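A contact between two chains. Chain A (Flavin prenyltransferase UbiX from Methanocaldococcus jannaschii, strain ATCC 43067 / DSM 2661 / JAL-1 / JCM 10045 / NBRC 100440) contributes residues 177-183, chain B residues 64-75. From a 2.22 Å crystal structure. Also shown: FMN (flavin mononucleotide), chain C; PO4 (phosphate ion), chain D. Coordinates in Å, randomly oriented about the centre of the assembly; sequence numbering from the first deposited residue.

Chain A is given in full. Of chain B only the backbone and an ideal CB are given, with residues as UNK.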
# COMPACT_ATOMS: atom_id res chain seq x y z
N LEU A 177 7.08 25.12 -34.60
CA LEU A 177 6.67 26.25 -33.77
C LEU A 177 7.78 26.77 -32.86
O LEU A 177 7.70 27.91 -32.40
CB LEU A 177 5.45 25.86 -32.92
CG LEU A 177 4.09 25.86 -33.61
CD1 LEU A 177 2.99 25.46 -32.64
CD2 LEU A 177 3.80 27.22 -34.23
N PHE A 178 8.79 25.96 -32.57
CA PHE A 178 9.86 26.38 -31.67
C PHE A 178 11.19 25.85 -32.18
O PHE A 178 11.25 24.86 -32.91
CB PHE A 178 9.61 25.94 -30.22
CG PHE A 178 9.56 24.44 -30.04
CD1 PHE A 178 10.66 23.76 -29.54
CD2 PHE A 178 8.42 23.71 -30.34
CE1 PHE A 178 10.63 22.38 -29.36
CE2 PHE A 178 8.38 22.34 -30.17
CZ PHE A 178 9.48 21.67 -29.67
N LYS A 179 12.26 26.53 -31.79
CA LYS A 179 13.61 26.08 -32.10
C LYS A 179 13.96 24.91 -31.19
O LYS A 179 14.12 25.08 -29.97
CB LYS A 179 14.61 27.23 -31.93
CG LYS A 179 14.24 28.48 -32.70
CD LYS A 179 15.13 29.65 -32.32
CE LYS A 179 14.78 30.89 -33.13
NZ LYS A 179 14.90 30.66 -34.59
N ARG A 180 14.07 23.72 -31.77
CA ARG A 180 14.27 22.51 -30.98
C ARG A 180 15.68 22.49 -30.39
O ARG A 180 16.52 23.36 -30.67
CB ARG A 180 13.99 21.28 -31.84
CG ARG A 180 12.55 21.24 -32.33
CD ARG A 180 12.25 20.01 -33.15
NE ARG A 180 10.88 20.05 -33.66
CZ ARG A 180 9.81 19.64 -32.98
NH1 ARG A 180 9.96 19.15 -31.75
NH2 ARG A 180 8.60 19.72 -33.52
N TRP A 181 15.94 21.49 -29.55
CA TRP A 181 17.17 21.46 -28.77
C TRP A 181 18.40 21.40 -29.67
O TRP A 181 19.37 22.15 -29.48
CB TRP A 181 17.14 20.28 -27.80
CG TRP A 181 18.49 19.80 -27.33
CD1 TRP A 181 18.92 18.51 -27.29
CD2 TRP A 181 19.57 20.60 -26.83
NE1 TRP A 181 20.20 18.45 -26.80
CE2 TRP A 181 20.62 19.73 -26.51
CE3 TRP A 181 19.75 21.98 -26.63
CZ2 TRP A 181 21.84 20.17 -26.01
CZ3 TRP A 181 20.97 22.42 -26.13
CH2 TRP A 181 21.99 21.52 -25.83
N GLY A 182 18.38 20.54 -30.69
CA GLY A 182 19.48 20.49 -31.63
C GLY A 182 19.59 21.73 -32.51
O GLY A 182 20.45 21.80 -33.39
N THR A 183 18.71 22.70 -32.25
CA THR A 183 18.61 23.94 -33.02
C THR A 183 18.31 23.64 -34.48
O THR A 183 17.21 23.20 -34.82
CB THR A 183 19.88 24.81 -32.91
OG1 THR A 183 20.99 24.13 -33.51
CG2 THR A 183 20.20 25.12 -31.45
N UNK B 64 27.71 13.01 -22.82
CA UNK B 64 27.49 14.12 -23.74
C UNK B 64 26.03 14.56 -23.66
O UNK B 64 25.18 14.18 -24.48
CB UNK B 64 27.86 13.73 -25.17
N UNK B 65 25.73 15.38 -22.66
CA UNK B 65 24.35 15.82 -22.49
C UNK B 65 23.94 16.84 -23.54
O UNK B 65 22.74 17.08 -23.71
CB UNK B 65 24.16 16.41 -21.09
N UNK B 66 24.90 17.41 -24.26
CA UNK B 66 24.57 18.27 -25.39
C UNK B 66 24.18 17.48 -26.63
O UNK B 66 23.91 18.09 -27.67
CB UNK B 66 25.75 19.18 -25.71
N UNK B 67 24.14 16.16 -26.55
CA UNK B 67 23.63 15.35 -27.64
C UNK B 67 22.17 15.70 -27.91
O UNK B 67 21.43 16.06 -27.00
CB UNK B 67 23.78 13.86 -27.32
N UNK B 68 21.74 15.65 -29.18
CA UNK B 68 20.32 15.91 -29.46
C UNK B 68 19.38 14.93 -28.79
O UNK B 68 18.22 15.27 -28.51
CB UNK B 68 20.07 15.88 -30.97
N UNK B 69 19.84 13.71 -28.50
CA UNK B 69 19.00 12.72 -27.84
C UNK B 69 18.55 13.17 -26.45
O UNK B 69 17.51 12.71 -25.98
CB UNK B 69 19.75 11.39 -27.74
N UNK B 70 19.29 14.07 -25.81
CA UNK B 70 19.06 14.44 -24.42
C UNK B 70 17.87 15.36 -24.22
O UNK B 70 17.71 15.91 -23.12
CB UNK B 70 20.31 15.11 -23.85
N UNK B 71 17.03 15.55 -25.23
CA UNK B 71 15.85 16.39 -25.10
C UNK B 71 14.65 15.72 -25.74
O UNK B 71 14.76 15.11 -26.81
CB UNK B 71 16.09 17.76 -25.73
N UNK B 72 13.49 15.85 -25.08
CA UNK B 72 12.26 15.34 -25.65
C UNK B 72 11.79 16.09 -26.87
O UNK B 72 10.96 15.57 -27.62
CB UNK B 72 11.16 15.36 -24.59
N UNK B 73 12.31 17.30 -27.10
CA UNK B 73 11.96 18.04 -28.31
C UNK B 73 12.42 17.30 -29.56
O UNK B 73 11.84 17.47 -30.63
CB UNK B 73 12.57 19.44 -28.27
N UNK B 74 13.46 16.47 -29.44
CA UNK B 74 13.89 15.60 -30.52
C UNK B 74 13.23 14.23 -30.38
O UNK B 74 12.86 13.81 -29.28
CB UNK B 74 15.41 15.47 -30.53
N UNK B 75 13.09 13.54 -31.50
CA UNK B 75 12.23 12.37 -31.56
C UNK B 75 13.01 11.09 -31.85
O UNK B 75 14.06 11.12 -32.49
CB UNK B 75 11.15 12.57 -32.63
N1 FMN C . 16.98 17.60 -17.41
C2 FMN C . 15.74 17.86 -16.87
O2 FMN C . 15.32 17.08 -16.03
N3 FMN C . 14.98 18.96 -17.26
C4 FMN C . 15.51 19.82 -18.21
O4 FMN C . 14.91 20.82 -18.60
C4A FMN C . 16.76 19.56 -18.76
N5 FMN C . 17.25 20.42 -19.70
C5A FMN C . 18.49 20.18 -20.25
C6 FMN C . 18.96 21.07 -21.20
C7 FMN C . 20.20 20.86 -21.77
C7M FMN C . 20.70 21.83 -22.79
C8 FMN C . 20.96 19.76 -21.40
C8M FMN C . 22.30 19.55 -22.03
C9 FMN C . 20.49 18.86 -20.45
C9A FMN C . 19.24 19.08 -19.87
N10 FMN C . 18.75 18.20 -18.91
C10 FMN C . 17.50 18.45 -18.36
C1' FMN C . 19.55 16.99 -18.50
C2' FMN C . 20.22 17.17 -17.14
O2' FMN C . 21.14 18.24 -17.20
C3' FMN C . 20.96 15.91 -16.71
O3' FMN C . 20.04 14.95 -16.25
C4' FMN C . 22.02 16.23 -15.65
O4' FMN C . 22.65 15.03 -15.26
C5' FMN C . 21.46 16.94 -14.42
O5' FMN C . 22.46 16.97 -13.43
P FMN C . 22.43 18.02 -12.21
O1P FMN C . 22.58 19.41 -12.76
O2P FMN C . 21.09 17.92 -11.52
O3P FMN C . 23.54 17.72 -11.23
P PO4 D . 13.00 18.68 -22.81
O1 PO4 D . 14.42 18.83 -23.31
O2 PO4 D . 12.11 19.73 -23.44
O3 PO4 D . 12.47 17.31 -23.17
O4 PO4 D . 12.99 18.86 -21.31

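Chain A offers one dominant feature, the indole of Trp A181, with Arg A180 and the ring of Phe A178 beside it. Chain B meets it with carbonyls as well as side chains.

Position 64 has nothing of chain A within reach of its CB. It opens a type I turn that closes at 67, where polar residues are common; it is Asp B64. At 65 the CB points sideways with no chain A atom near, but FMN C8M is 3.8 Å from that CB, so a side chain must pass beside the flavin; an apolar or aromatic one would suit. Phe B65 leads away, and one face of its ring lies over FMN C3'.

Position 66 is more telling. Its CB points sideways yet lies 4.0 Å from Trp A181 CZ2, so an apolar or aromatic side chain could pack against the indole. Phe B66 does so: the edge of the tryptophan is directed toward its face in an offset pair, planes at 61°, with Trp A181 CH2 3.6 Å from Phe B66 CD2.

At 67 the CB points away, and the backbone does the work, Trp A181 NE1 donating to the carbonyl O of this residue at 2.7 Å. Any side chain tolerating the turn might serve; Ser B67 uses its OG to accept from the backbone N of 69. Position 68 begins a short 3-10 segment; several residues would suit, and its phi of -61° also admits proline. Pro B68 fits that phi, and its O lies 3.5 Å from Trp A181 CD1. Position 69 points away and is Leu B69. At 70 the CB, sideways, lies 4.5 Å from Trp A181 NE1, where a small residue would suit; Ala B70 puts its methyl there.

Position 71 points toward chain A, its CB a tight 3.3 Å from Trp A181 CD1, with phosphate nearby. A small polar residue fits best. Ser B71 OG donates to PO4 O1 at 2.7 Å. At 72 a CB would come within 2.7 Å of PO4 O3, which calls for glycine while that ion is bound: Gly B72.

Position 73 faces Phe A178 CE1, 3.7 Å from its CB, and the free backbone N of Trp A181. A short acceptor, serine or threonine, is indicated. Ser B73 OG accepts from Trp A181 N at 3.1 Å and donates to Ser B71 OG, while its carbonyl O takes a weak bond from Arg A180 NH1 at 2.8 Å.

At 74 the CB points sideways, out of reach of chain A, but a polar side chain with a donor, such as Asn or Gln, could reach the O of 68. Asn B74 does: ND2 donates to Pro B68 O at 2.5 Å, bracing the loop, and lies 3.5 Å from Trp A181 CD1. Position 75 points sideways with little constraint; it is Lys B75.

Chain B (64-75) DFFSPLASGSNK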
# COMPACT_ATOMS: atom_id res chain seq x y z
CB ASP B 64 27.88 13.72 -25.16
CG ASP B 64 27.64 14.82 -26.17
OD1 ASP B 64 27.44 15.99 -25.76
OD2 ASP B 64 27.64 14.52 -27.39
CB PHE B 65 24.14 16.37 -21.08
CG PHE B 65 23.67 15.33 -20.10
CD1 PHE B 65 22.42 14.75 -20.24
CD2 PHE B 65 24.49 14.93 -19.05
CE1 PHE B 65 21.99 13.78 -19.35
CE2 PHE B 65 24.06 13.96 -18.16
CZ PHE B 65 22.81 13.39 -18.30
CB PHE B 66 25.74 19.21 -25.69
CG PHE B 66 25.76 20.44 -24.83
CD1 PHE B 66 25.94 20.33 -23.46
CD2 PHE B 66 25.56 21.69 -25.37
CE1 PHE B 66 25.95 21.45 -22.65
CE2 PHE B 66 25.57 22.82 -24.57
CZ PHE B 66 25.77 22.70 -23.21
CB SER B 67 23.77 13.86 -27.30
OG SER B 67 22.83 13.08 -28.02
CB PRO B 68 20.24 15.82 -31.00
CG PRO B 68 21.51 15.14 -31.43
CD PRO B 68 22.54 15.51 -30.41
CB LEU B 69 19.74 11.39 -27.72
CG LEU B 69 20.19 10.75 -29.03
CD1 LEU B 69 20.88 9.43 -28.76
CD2 LEU B 69 19.00 10.56 -29.95
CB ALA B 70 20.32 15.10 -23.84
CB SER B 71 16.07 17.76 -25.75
OG SER B 71 14.84 18.44 -25.90
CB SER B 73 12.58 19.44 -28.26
OG SER B 73 14.00 19.38 -28.29
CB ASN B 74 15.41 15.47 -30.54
CG ASN B 74 16.11 16.81 -30.73
OD1 ASN B 74 15.68 17.62 -31.55
ND2 ASN B 74 17.17 17.05 -29.98
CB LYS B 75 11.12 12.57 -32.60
CG LYS B 75 10.34 13.87 -32.38
CD LYS B 75 8.94 13.79 -32.97
CE LYS B 75 7.89 14.07 -31.90
NZ LYS B 75 6.66 13.26 -32.10
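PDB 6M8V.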